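Local coordinates for protein phage integrase/site-specific recombinase (Haloarcula marismortui, PDB 3NRW) that probably binds DNA through this N-terminal core-binding domain of a phage-type integrase thought to act in site-specific DNA recombination and integration, at residues R4-Y16 / V40-R52. Residues are numbered along the deposited sequence; the frame is centred on the assembly and turned at random.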
loop_
_atom_site.group_PDB
_atom_site.type_symbol
_atom_site.label_atom_id
_atom_site.label_comp_id
_atom_site.label_asym_id
_atom_site.label_seq_id
_atom_site.Cartn_x
_atom_site.Cartn_y
_atom_site.Cartn_z
ATOM N N ARG A 4 17.827 1.062 -6.915
ATOM C CA ARG A 4 18.393 -0.193 -7.483
ATOM C C ARG A 4 17.419 -1.367 -7.343
ATOM O O ARG A 4 17.066 -2.007 -8.331
ATOM C CB ARG A 4 19.723 -0.530 -6.794
ATOM C CG ARG A 4 20.392 -1.809 -7.281
ATOM C CD ARG A 4 20.944 -1.672 -8.696
ATOM N NE ARG A 4 19.895 -1.562 -9.706
ATOM C CZ ARG A 4 20.129 -1.490 -11.013
ATOM N NH1 ARG A 4 21.376 -1.516 -11.467
ATOM N NH2 ARG A 4 19.119 -1.393 -11.867
ATOM N N PRO A 5 16.966 -1.665 -6.112
ATOM C CA PRO A 5 16.033 -2.787 -5.956
ATOM C C PRO A 5 14.648 -2.504 -6.539
ATOM O O PRO A 5 14.223 -1.352 -6.627
ATOM C CB PRO A 5 16.003 -3.004 -4.446
ATOM C CG PRO A 5 16.184 -1.628 -3.914
ATOM C CD PRO A 5 17.267 -1.048 -4.806
ATOM N N SER A 6 13.953 -3.564 -6.936
ATOM C CA SER A 6 12.623 -3.440 -7.518
ATOM C C SER A 6 11.730 -4.584 -7.054
ATOM O O SER A 6 12.144 -5.745 -7.053
ATOM C CB SER A 6 12.730 -3.448 -9.046
ATOM O OG SER A 6 11.462 -3.277 -9.655
ATOM N N LEU A 7 10.508 -4.250 -6.646
ATOM C CA LEU A 7 9.553 -5.251 -6.194
ATOM C C LEU A 7 8.178 -5.002 -6.787
ATOM O O LEU A 7 7.727 -3.858 -6.896
ATOM C CB LEU A 7 9.433 -5.247 -4.667
ATOM C CG LEU A 7 10.672 -5.602 -3.842
ATOM C CD1 LEU A 7 10.335 -5.498 -2.360
ATOM C CD2 LEU A 7 11.138 -7.008 -4.185
ATOM N N SER A 8 7.518 -6.089 -7.162
ATOM C CA SER A 8 6.177 -6.019 -7.718
ATOM C C SER A 8 5.245 -5.768 -6.549
ATOM O O SER A 8 5.639 -5.920 -5.390
ATOM C CB SER A 8 5.804 -7.351 -8.366
ATOM O OG SER A 8 5.721 -8.379 -7.389
ATOM N N PRO A 9 4.000 -5.367 -6.833
ATOM C CA PRO A 9 3.060 -5.122 -5.741
ATOM C C PRO A 9 2.949 -6.348 -4.822
ATOM O O PRO A 9 3.072 -6.224 -3.600
ATOM C CB PRO A 9 1.763 -4.808 -6.478
ATOM C CG PRO A 9 2.270 -4.031 -7.676
ATOM C CD PRO A 9 3.459 -4.876 -8.116
ATOM N N ARG A 10 2.749 -7.529 -5.401
ATOM C CA ARG A 10 2.618 -8.741 -4.594
ATOM C C ARG A 10 3.869 -9.008 -3.753
ATOM O O ARG A 10 3.766 -9.297 -2.560
ATOM C CB ARG A 10 2.309 -9.953 -5.483
ATOM C CG ARG A 10 3.372 -10.276 -6.511
ATOM C CD ARG A 10 2.941 -11.436 -7.391
ATOM N NE ARG A 10 2.486 -12.583 -6.608
ATOM C CZ ARG A 10 2.065 -13.723 -7.143
ATOM N NH1 ARG A 10 2.044 -13.866 -8.462
ATOM N NH2 ARG A 10 1.660 -14.720 -6.366
ATOM N N GLU A 11 5.046 -8.895 -4.360
ATOM C CA GLU A 11 6.288 -9.131 -3.625
ATOM C C GLU A 11 6.439 -8.135 -2.478
ATOM O O GLU A 11 6.801 -8.509 -1.358
ATOM C CB GLU A 11 7.501 -9.008 -4.547
ATOM C CG GLU A 11 7.525 -9.995 -5.692
ATOM C CD GLU A 11 8.743 -9.809 -6.563
ATOM O OE1 GLU A 11 8.996 -8.663 -7.003
ATOM O OE2 GLU A 11 9.447 -10.812 -6.812
ATOM N N ALA A 12 6.166 -6.864 -2.766
ATOM C CA ALA A 12 6.266 -5.804 -1.764
ATOM C C ALA A 12 5.263 -6.013 -0.634
ATOM O O ALA A 12 5.554 -5.721 0.529
ATOM C CB ALA A 12 6.038 -4.440 -2.417
ATOM N N ARG A 13 4.080 -6.507 -0.986
ATOM C CA ARG A 13 3.034 -6.767 -0.001
ATOM C C ARG A 13 3.501 -7.903 0.916
ATOM O O ARG A 13 3.467 -7.763 2.141
ATOM C CB ARG A 13 1.722 -7.132 -0.719
ATOM C CG ARG A 13 0.494 -7.368 0.174
ATOM C CD ARG A 13 0.423 -8.813 0.668
ATOM N NE ARG A 13 0.734 -9.776 -0.388
ATOM C CZ ARG A 13 -0.073 -10.082 -1.400
ATOM N NH1 ARG A 13 -1.267 -9.509 -1.512
ATOM N NH2 ARG A 13 0.325 -10.961 -2.310
ATOM N N ASP A 14 3.954 -9.014 0.332
ATOM C CA ASP A 14 4.428 -10.149 1.133
ATOM C C ASP A 14 5.602 -9.743 2.026
ATOM O O ASP A 14 5.686 -10.157 3.184
ATOM C CB ASP A 14 4.900 -11.324 0.255
ATOM C CG ASP A 14 3.790 -11.944 -0.588
ATOM O OD1 ASP A 14 2.598 -11.812 -0.238
ATOM O OD2 ASP A 14 4.126 -12.591 -1.603
ATOM N N ARG A 15 6.514 -8.946 1.481
ATOM C CA ARG A 15 7.689 -8.515 2.232
ATOM C C ARG A 15 7.294 -7.704 3.456
ATOM O O ARG A 15 7.834 -7.897 4.545
ATOM C CB ARG A 15 8.614 -7.684 1.341
ATOM C CG ARG A 15 10.049 -7.619 1.842
ATOM C CD ARG A 15 10.867 -6.674 0.988
ATOM N NE ARG A 15 12.278 -6.642 1.367
ATOM C CZ ARG A 15 13.204 -7.466 0.890
ATOM N NH1 ARG A 15 12.879 -8.406 0.011
ATOM N NH2 ARG A 15 14.466 -7.336 1.275
ATOM N N TYR A 16 6.342 -6.797 3.268
ATOM C CA TYR A 16 5.865 -5.950 4.348
ATOM C C TYR A 16 5.207 -6.770 5.460
ATOM O O TYR A 16 5.497 -6.570 6.644
ATOM C CB TYR A 16 4.875 -4.917 3.793
ATOM C CG TYR A 16 4.275 -4.011 4.843
ATOM C CD1 TYR A 16 5.076 -3.139 5.584
ATOM C CD2 TYR A 16 2.904 -4.035 5.109
ATOM C CE1 TYR A 16 4.526 -2.314 6.568
ATOM C CE2 TYR A 16 2.347 -3.214 6.090
ATOM C CZ TYR A 16 3.163 -2.360 6.814
ATOM O OH TYR A 16 2.623 -1.564 7.800
ATOM N N VAL A 40 -3.053 -4.420 -4.243
ATOM C CA VAL A 40 -2.329 -5.337 -5.113
ATOM C C VAL A 40 -3.146 -5.712 -6.345
ATOM O O VAL A 40 -2.628 -5.680 -7.462
ATOM C CB VAL A 40 -1.909 -6.615 -4.356
ATOM C CG1 VAL A 40 -1.262 -7.606 -5.317
ATOM C CG2 VAL A 40 -0.924 -6.249 -3.252
ATOM N N GLU A 41 -4.419 -6.056 -6.161
ATOM C CA GLU A 41 -5.254 -6.419 -7.304
ATOM C C GLU A 41 -5.441 -5.222 -8.234
ATOM O O GLU A 41 -5.366 -5.361 -9.454
ATOM C CB GLU A 41 -6.613 -6.955 -6.837
ATOM C CG GLU A 41 -7.275 -6.141 -5.745
ATOM C CD GLU A 41 -8.644 -6.677 -5.367
ATOM O OE1 GLU A 41 -9.503 -6.789 -6.269
ATOM O OE2 GLU A 41 -8.866 -6.975 -4.172
ATOM N N TRP A 42 -5.673 -4.045 -7.655
ATOM C CA TRP A 42 -5.845 -2.827 -8.437
ATOM C C TRP A 42 -4.575 -2.515 -9.227
ATOM O O TRP A 42 -4.627 -2.259 -10.433
ATOM C CB TRP A 42 -6.181 -1.651 -7.512
ATOM C CG TRP A 42 -6.265 -0.311 -8.207
ATOM C CD1 TRP A 42 -7.360 0.238 -8.817
ATOM C CD2 TRP A 42 -5.212 0.646 -8.342
ATOM N NE1 TRP A 42 -7.054 1.480 -9.321
ATOM C CE2 TRP A 42 -5.739 1.757 -9.042
ATOM C CE3 TRP A 42 -3.869 0.679 -7.938
ATOM C CZ2 TRP A 42 -4.973 2.883 -9.347
ATOM C CZ3 TRP A 42 -3.102 1.805 -8.243
ATOM C CH2 TRP A 42 -3.661 2.891 -8.941
ATOM N N ALA A 43 -3.433 -2.533 -8.549
ATOM C CA ALA A 43 -2.165 -2.234 -9.212
ATOM C C ALA A 43 -1.868 -3.238 -10.326
ATOM O O ALA A 43 -1.468 -2.843 -11.423
ATOM C CB ALA A 43 -1.019 -2.226 -8.197
ATOM N N GLU A 44 -2.069 -4.525 -10.055
ATOM C CA GLU A 44 -1.802 -5.542 -11.066
ATOM C C GLU A 44 -2.707 -5.343 -12.282
ATOM O O GLU A 44 -2.257 -5.470 -13.421
ATOM C CB GLU A 44 -2.003 -6.950 -10.496
ATOM C CG GLU A 44 -1.014 -7.316 -9.381
ATOM C CD GLU A 44 -1.149 -8.750 -8.921
ATOM O OE1 GLU A 44 -2.168 -9.390 -9.260
ATOM O OE2 GLU A 44 -0.243 -9.239 -8.209
ATOM N N GLU A 45 -3.974 -5.024 -12.046
ATOM C CA GLU A 45 -4.899 -4.814 -13.157
ATOM C C GLU A 45 -4.564 -3.571 -13.970
ATOM O O GLU A 45 -4.894 -3.491 -15.156
ATOM C CB GLU A 45 -6.335 -4.743 -12.640
ATOM C CG GLU A 45 -6.895 -6.113 -12.322
ATOM C CD GLU A 45 -7.033 -6.979 -13.566
ATOM O OE1 GLU A 45 -7.172 -8.208 -13.425
ATOM O OE2 GLU A 45 -7.008 -6.429 -14.683
ATOM N N ARG A 46 -3.894 -2.614 -13.332
ATOM C CA ARG A 46 -3.493 -1.370 -13.975
ATOM C C ARG A 46 -2.080 -1.484 -14.539
ATOM O O ARG A 46 -1.457 -0.477 -14.872
ATOM C CB ARG A 46 -3.544 -0.212 -12.975
ATOM C CG ARG A 46 -4.923 0.087 -12.412
ATOM C CD ARG A 46 -5.913 0.402 -13.518
ATOM N NE ARG A 46 -6.678 1.615 -13.237
ATOM C CZ ARG A 46 -6.155 2.837 -13.212
ATOM N NH1 ARG A 46 -4.864 3.013 -13.452
ATOM N NH2 ARG A 46 -6.922 3.888 -12.948
ATOM N N ASP A 47 -1.580 -2.713 -14.625
ATOM C CA ASP A 47 -0.251 -3.002 -15.159
ATOM C C ASP A 47 0.918 -2.339 -14.428
ATOM O O ASP A 47 1.909 -1.955 -15.049
ATOM C CB ASP A 47 -0.180 -2.642 -16.649
ATOM C CG ASP A 47 -1.267 -3.316 -17.471
ATOM O OD1 ASP A 47 -1.481 -4.536 -17.303
ATOM O OD2 ASP A 47 -1.902 -2.623 -18.294
ATOM N N ILE A 48 0.805 -2.189 -13.113
ATOM C CA ILE A 48 1.895 -1.619 -12.321
ATOM C C ILE A 48 2.758 -2.808 -11.898
ATOM O O ILE A 48 2.407 -3.533 -10.971
ATOM C CB ILE A 48 1.345 -0.894 -11.077
ATOM C CG1 ILE A 48 0.557 0.346 -11.527
ATOM C CG2 ILE A 48 2.488 -0.515 -10.122
ATOM C CD1 ILE A 48 -0.220 1.038 -10.425
ATOM N N THR A 49 3.890 -3.002 -12.573
ATOM C CA THR A 49 4.767 -4.140 -12.296
ATOM C C THR A 49 5.860 -3.927 -11.259
ATOM O O THR A 49 6.485 -4.888 -10.820
ATOM C CB THR A 49 5.439 -4.642 -13.589
ATOM O OG1 THR A 49 6.219 -3.584 -14.155
ATOM C CG2 THR A 49 4.385 -5.088 -14.597
ATOM N N ALA A 50 6.103 -2.674 -10.882
ATOM C CA ALA A 50 7.123 -2.352 -9.891
ATOM C C ALA A 50 6.582 -1.216 -9.038
ATOM O O ALA A 50 6.026 -0.254 -9.564
ATOM C CB ALA A 50 8.423 -1.928 -10.578
HETATM N N MSE A 51 6.747 -1.316 -7.726
HETATM C CA MSE A 51 6.235 -0.279 -6.850
HETATM C C MSE A 51 6.850 1.093 -7.109
HETATM O O MSE A 51 6.208 2.115 -6.868
HETATM C CB MSE A 51 6.433 -0.682 -5.384
HETATM C CG MSE A 51 5.564 -1.853 -4.940
HETATM SE SE MSE A 51 3.637 -1.485 -5.023
HETATM C CE MSE A 51 3.455 -0.475 -3.362
ATOM N N ARG A 52 8.081 1.124 -7.609
ATOM C CA ARG A 52 8.733 2.399 -7.883
ATOM C C ARG A 52 7.976 3.201 -8.947
ATOM O O ARG A 52 8.142 4.418 -9.053
ATOM C CB ARG A 52 10.179 2.166 -8.334
ATOM C CG ARG A 52 11.035 3.423 -8.351
ATOM C CD ARG A 52 12.424 3.121 -8.884
ATOM N NE ARG A 52 13.128 2.122 -8.081
ATOM C CZ ARG A 52 13.590 2.330 -6.851
ATOM N NH1 ARG A 52 13.426 3.505 -6.261
ATOM N NH2 ARG A 52 14.242 1.366 -6.218
HETATM O O HOH W 1 11.616 -0.558 -9.322
HETATM O O HOH W 2 9.580 -5.150 -9.985
HETATM O O HOH W 3 10.062 -0.986 -7.043
HETATM O O HOH W 4 2.241 -7.948 -8.293
#
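Pro9, the first residue of helix 9-20, is the main bump of this contact. Its ring sits in a hollow lined by Val40, Ala43, Ile48 and the selenium of Met51, a selenomethionine. Pro9 CG rests on Ala43 CB at 3.8 Å. Pro9 CD lies 3.3 Å from Ile48 O. Next to the ring, Met51 bends at both of its outer torsions (chi2 -63°, chi3 -80°). This folds Met51 SE back to 3.9 Å from Pro9 CG, while Met51 CG meets Ala12 CB. Val40 straddles the next turn with its two methyls. CG1 faces the start of Arg10, and CG2 lies against Arg13, whose side chain crosses it at about a right angle.

Ser8 caps the helix and forms a capping box with Glu11. Just before it, the chain runs alongside residues 49-52. Met51 N donates a bond to Leu7 O (2.8 Å), and Ser8 CA makes a CA-H...O contact with Thr49 O. Farther out, Arg52 NH2 reaches Pro5 O at 2.7 Å, in the carbonyl plane, and also bonds Asp94 O. Ser6 OG touches Ala50 CB and binds two waters, one of which bridges to Thr49 O. Near the N-terminal turn of the helix, a water joins Arg10 N to Glu44 OE2.

A Schellman motif ends helix 26-45 and turns the chain back toward Pro9. The axes of segments 9-16 and 40-45 run nearly antiparallel, 159° between their directions and 9.9 Å apart at closest approach. Met51 continues inward onto Trp86 and Leu90 of helix 73-92, which also receives Tyr16.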